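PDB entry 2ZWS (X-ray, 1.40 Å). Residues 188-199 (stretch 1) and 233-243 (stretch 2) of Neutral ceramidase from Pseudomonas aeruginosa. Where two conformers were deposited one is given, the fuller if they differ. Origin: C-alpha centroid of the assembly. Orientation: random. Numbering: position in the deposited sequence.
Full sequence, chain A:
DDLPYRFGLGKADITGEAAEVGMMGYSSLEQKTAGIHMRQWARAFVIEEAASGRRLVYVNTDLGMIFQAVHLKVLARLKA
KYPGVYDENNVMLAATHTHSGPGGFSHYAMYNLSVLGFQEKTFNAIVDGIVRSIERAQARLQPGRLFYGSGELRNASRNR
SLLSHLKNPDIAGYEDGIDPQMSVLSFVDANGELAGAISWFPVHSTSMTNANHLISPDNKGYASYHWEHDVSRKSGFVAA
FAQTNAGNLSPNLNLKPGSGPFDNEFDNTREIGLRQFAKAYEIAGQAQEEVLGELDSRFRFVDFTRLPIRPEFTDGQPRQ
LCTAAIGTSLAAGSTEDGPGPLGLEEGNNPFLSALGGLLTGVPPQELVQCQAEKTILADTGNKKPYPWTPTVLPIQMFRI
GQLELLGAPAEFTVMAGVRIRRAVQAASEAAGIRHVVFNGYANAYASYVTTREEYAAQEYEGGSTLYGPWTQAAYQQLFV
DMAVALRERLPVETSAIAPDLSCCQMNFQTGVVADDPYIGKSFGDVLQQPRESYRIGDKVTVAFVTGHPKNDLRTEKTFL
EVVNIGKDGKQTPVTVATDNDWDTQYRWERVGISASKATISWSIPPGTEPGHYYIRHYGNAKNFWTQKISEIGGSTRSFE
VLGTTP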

# COMPACT_ATOMS: atom_id res chain seq x y z
N VAL A 188 -3.34 12.82 -19.66
CA VAL A 188 -2.70 13.83 -20.53
C VAL A 188 -3.54 15.10 -20.49
O VAL A 188 -4.76 15.05 -20.74
CB VAL A 188 -2.51 13.28 -21.97
CG1 VAL A 188 -2.02 14.37 -22.95
CG2 VAL A 188 -1.55 12.07 -21.99
N ASP A 189 -2.92 16.22 -20.15
CA ASP A 189 -3.66 17.47 -20.00
C ASP A 189 -3.94 18.18 -21.34
O ASP A 189 -3.52 17.71 -22.41
CB ASP A 189 -2.95 18.38 -18.98
CG ASP A 189 -1.63 18.93 -19.48
OD1 ASP A 189 -1.35 18.89 -20.71
OD2 ASP A 189 -0.87 19.43 -18.61
N ALA A 190 -4.63 19.32 -21.26
CA ALA A 190 -5.02 20.10 -22.43
C ALA A 190 -3.83 20.63 -23.24
O ALA A 190 -4.02 21.15 -24.35
CB ALA A 190 -5.90 21.23 -21.99
N ASN A 191 -2.62 20.49 -22.70
CA ASN A 191 -1.36 20.83 -23.40
C ASN A 191 -0.67 19.79 -24.33
O ASN A 191 0.42 20.05 -24.76
CB ASN A 191 -0.33 21.52 -22.47
CG ASN A 191 -0.80 22.86 -21.92
OD1 ASN A 191 -1.44 23.67 -22.62
ND2 ASN A 191 -0.45 23.13 -20.66
N GLY A 192 -1.16 18.59 -24.61
CA GLY A 192 -1.05 17.37 -23.90
C GLY A 192 0.35 17.03 -23.43
O GLY A 192 1.19 16.36 -24.09
N GLU A 193 0.53 17.46 -22.21
CA GLU A 193 1.63 17.07 -21.42
C GLU A 193 1.13 16.01 -20.44
O GLU A 193 -0.01 16.06 -20.02
CB GLU A 193 2.13 18.28 -20.67
CG GLU A 193 3.38 18.00 -19.87
CD GLU A 193 4.08 19.25 -19.40
OE1 GLU A 193 5.22 19.10 -18.91
OE2 GLU A 193 3.50 20.36 -19.51
N LEU A 194 1.99 15.06 -20.12
CA LEU A 194 1.66 14.04 -19.14
C LEU A 194 1.54 14.64 -17.74
O LEU A 194 2.51 15.14 -17.18
CB LEU A 194 2.70 12.92 -19.18
CG LEU A 194 2.34 11.68 -18.35
CD1 LEU A 194 1.13 10.93 -18.88
CD2 LEU A 194 3.52 10.73 -18.23
N ALA A 195 0.35 14.54 -17.16
CA ALA A 195 0.07 15.10 -15.83
C ALA A 195 0.16 14.06 -14.69
O ALA A 195 0.36 14.43 -13.53
CB ALA A 195 -1.30 15.73 -15.83
N GLY A 196 -0.04 12.79 -15.02
CA GLY A 196 0.06 11.75 -14.00
C GLY A 196 -0.14 10.41 -14.68
O GLY A 196 -0.44 10.35 -15.89
N ALA A 197 -0.01 9.34 -13.90
CA ALA A 197 -0.10 8.00 -14.46
C ALA A 197 -0.32 6.98 -13.36
O ALA A 197 0.14 7.16 -12.24
CB ALA A 197 1.16 7.66 -15.24
N ILE A 198 -0.99 5.90 -13.73
CA ILE A 198 -1.10 4.72 -12.86
C ILE A 198 -0.47 3.54 -13.61
O ILE A 198 -0.87 3.24 -14.75
CB ILE A 198 -2.58 4.37 -12.52
CG1 ILE A 198 -3.34 5.58 -11.93
CG2 ILE A 198 -2.63 3.12 -11.62
CD1 ILE A 198 -4.86 5.41 -12.03
N SER A 199 0.51 2.91 -12.98
CA SER A 199 1.15 1.68 -13.49
C SER A 199 0.65 0.47 -12.69
O SER A 199 0.62 0.52 -11.45
CB SER A 199 2.68 1.77 -13.35
OG SER A 199 3.29 0.49 -13.31
N ARG A 233 10.10 17.27 -14.20
CA ARG A 233 9.64 18.54 -14.75
C ARG A 233 8.33 19.30 -14.48
O ARG A 233 8.38 20.51 -14.23
CB ARG A 233 10.28 18.84 -16.11
CG ARG A 233 11.73 18.40 -16.13
CD ARG A 233 12.43 18.76 -17.45
NE ARG A 233 13.47 17.80 -17.79
CZ ARG A 233 14.69 17.76 -17.24
NH1 ARG A 233 15.55 16.83 -17.64
NH2 ARG A 233 15.04 18.62 -16.29
N LYS A 234 7.19 18.63 -14.53
CA LYS A 234 5.90 19.30 -14.32
C LYS A 234 5.46 19.14 -12.87
O LYS A 234 5.70 18.10 -12.27
CB LYS A 234 4.85 18.65 -15.23
CG LYS A 234 3.46 19.28 -15.16
CD LYS A 234 2.45 18.38 -15.83
CE LYS A 234 1.13 19.09 -16.03
NZ LYS A 234 0.40 19.31 -14.75
N SER A 235 4.82 20.17 -12.32
CA SER A 235 4.12 20.05 -11.03
C SER A 235 2.59 20.19 -11.19
O SER A 235 2.13 20.93 -12.08
CB SER A 235 4.66 21.07 -10.02
OG SER A 235 4.49 22.39 -10.50
N GLY A 236 1.80 19.48 -10.39
CA GLY A 236 2.27 18.45 -9.46
C GLY A 236 1.96 17.06 -10.01
O GLY A 236 0.80 16.61 -10.00
N PHE A 237 3.00 16.39 -10.48
CA PHE A 237 2.85 15.08 -11.09
C PHE A 237 2.46 14.08 -10.02
O PHE A 237 3.00 14.11 -8.89
CB PHE A 237 4.17 14.65 -11.70
CG PHE A 237 4.03 13.55 -12.68
CD1 PHE A 237 4.28 12.22 -12.34
CD2 PHE A 237 3.61 13.84 -13.98
CE1 PHE A 237 4.11 11.19 -13.28
CE2 PHE A 237 3.45 12.84 -14.91
CZ PHE A 237 3.71 11.51 -14.57
N VAL A 238 1.50 13.20 -10.37
CA VAL A 238 1.16 12.08 -9.49
C VAL A 238 1.32 10.79 -10.25
O VAL A 238 0.68 10.57 -11.29
CB VAL A 238 -0.26 12.20 -8.91
CG1 VAL A 238 -0.57 11.02 -7.96
CG2 VAL A 238 -0.42 13.56 -8.16
N ALA A 239 2.19 9.93 -9.73
CA ALA A 239 2.45 8.60 -10.30
C ALA A 239 2.15 7.54 -9.26
O ALA A 239 2.79 7.50 -8.22
CB ALA A 239 3.90 8.46 -10.71
N ALA A 240 1.17 6.70 -9.56
CA ALA A 240 0.85 5.54 -8.69
C ALA A 240 1.43 4.26 -9.32
O ALA A 240 1.27 4.01 -10.50
CB ALA A 240 -0.66 5.39 -8.50
N PHE A 241 2.09 3.44 -8.49
CA PHE A 241 2.48 2.10 -8.88
C PHE A 241 1.62 1.13 -8.08
O PHE A 241 1.81 0.98 -6.85
CB PHE A 241 3.98 1.90 -8.67
CG PHE A 241 4.78 2.55 -9.74
CD1 PHE A 241 4.97 3.93 -9.70
CD2 PHE A 241 5.28 1.82 -10.83
CE1 PHE A 241 5.67 4.59 -10.73
CE2 PHE A 241 5.99 2.48 -11.85
CZ PHE A 241 6.16 3.86 -11.81
N ALA A 242 0.68 0.52 -8.79
CA ALA A 242 -0.32 -0.39 -8.23
C ALA A 242 0.02 -1.86 -8.51
O ALA A 242 0.86 -2.18 -9.38
CB ALA A 242 -1.70 -0.08 -8.79
N GLN A 243 -0.61 -2.74 -7.75
CA GLN A 243 -0.46 -4.20 -7.91
C GLN A 243 -1.47 -4.82 -8.86
O GLN A 243 -2.53 -4.24 -9.11
CB GLN A 243 -0.64 -4.91 -6.55
CG GLN A 243 0.45 -4.56 -5.55
CD GLN A 243 1.76 -5.25 -5.82
OE1 GLN A 243 1.93 -6.01 -6.81
NE2 GLN A 243 2.72 -5.03 -4.92
O HOH W 1 -1.84 20.01 -16.26
O HOH W 2 0.40 17.16 -13.11
O HOH W 3 3.12 -0.82 -10.77

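How do the two backbones lie against each other? Strands 194-199 and 238-242 run parallel, their directions only 4° apart and their axes 4.7 Å apart at closest approach. In this parallel register Ala197 bonds through its N and O to Val238 and Ala240, and Ser199 likewise to Ala240 and Ala242, giving a ladder of four hydrogen bonds: Ala197 N to Val238 O at 3.0 Å, Ala240 N to Ala197 O at 2.9 Å, Ser199 N to Ala240 O at 2.8 Å, and Ala242 N to Ser199 O at 2.7 Å. Carbonyls in the ladder also receive CA-H contacts, as where Ala239 CA comes 3.3 Å from Ala197 O.

Where does the Phe237 ring find its hollow? Just before the strand begins, its CA-to-CB bond points sideways, but the ring end comes nearer to stretch 1, where Gly196 offers a bare stretch of backbone. Gly196 CA lies over one ring face, 3.9 Å from the centroid of the Phe237 ring, a CH-pi contact. Glycine also suits the neighbouring strand: an ideal CB on Gly196 would clash with Val238 O, 2.7 Å away. At the ring's edge, Leu194 O approaches Phe237 CE2 to 3.4 Å, while Leu194 CD2 packs against Phe237 CZ at 3.7 Å, joining two apolar surfaces.

What fills the space farther along the sheet? On the face carrying Ile198 and Ala240, Ile198 CG2 meets Ala240 CB at 4.3 Å; the same methyl lies 4.4 Å from Ala242 CB, whose bond points sideways. Ala197 and Ala239 point to the other face, along with Ser199 and Phe241; there Ser199 OG lies 3.4 Å from Phe241 CD2. Water 3 hydrogen-bonds with Ser199 OG at 2.9 Å and donates to Ala242 O at 3.0 Å, linking the strands at this end.

How does Lys234 close the other end? Its extended chain, t at the first three chi angles, lays its methylenes along stretch 1: Lys234 CD is 3.5 Å from Leu194 O, and Lys234 CE is 3.3 Å from Asp189 OD2. The charges of Asp189 OD2 and Lys234 NZ remain 4.1 Å apart, beyond a salt bridge, but water 1 spans them, accepting from Lys234 NZ at 2.8 Å and donating to Asp189 OD2 at 2.6 Å. Water 2 similarly accepts from Lys234 NZ at 2.7 Å and donates to Ala195 O at 2.8 Å. Asp189 OD1 braces the turn from Asp189 to Gly192 and the residue after it, accepting from Asn191 N at 2.9 Å and Glu193 N at 2.8 Å.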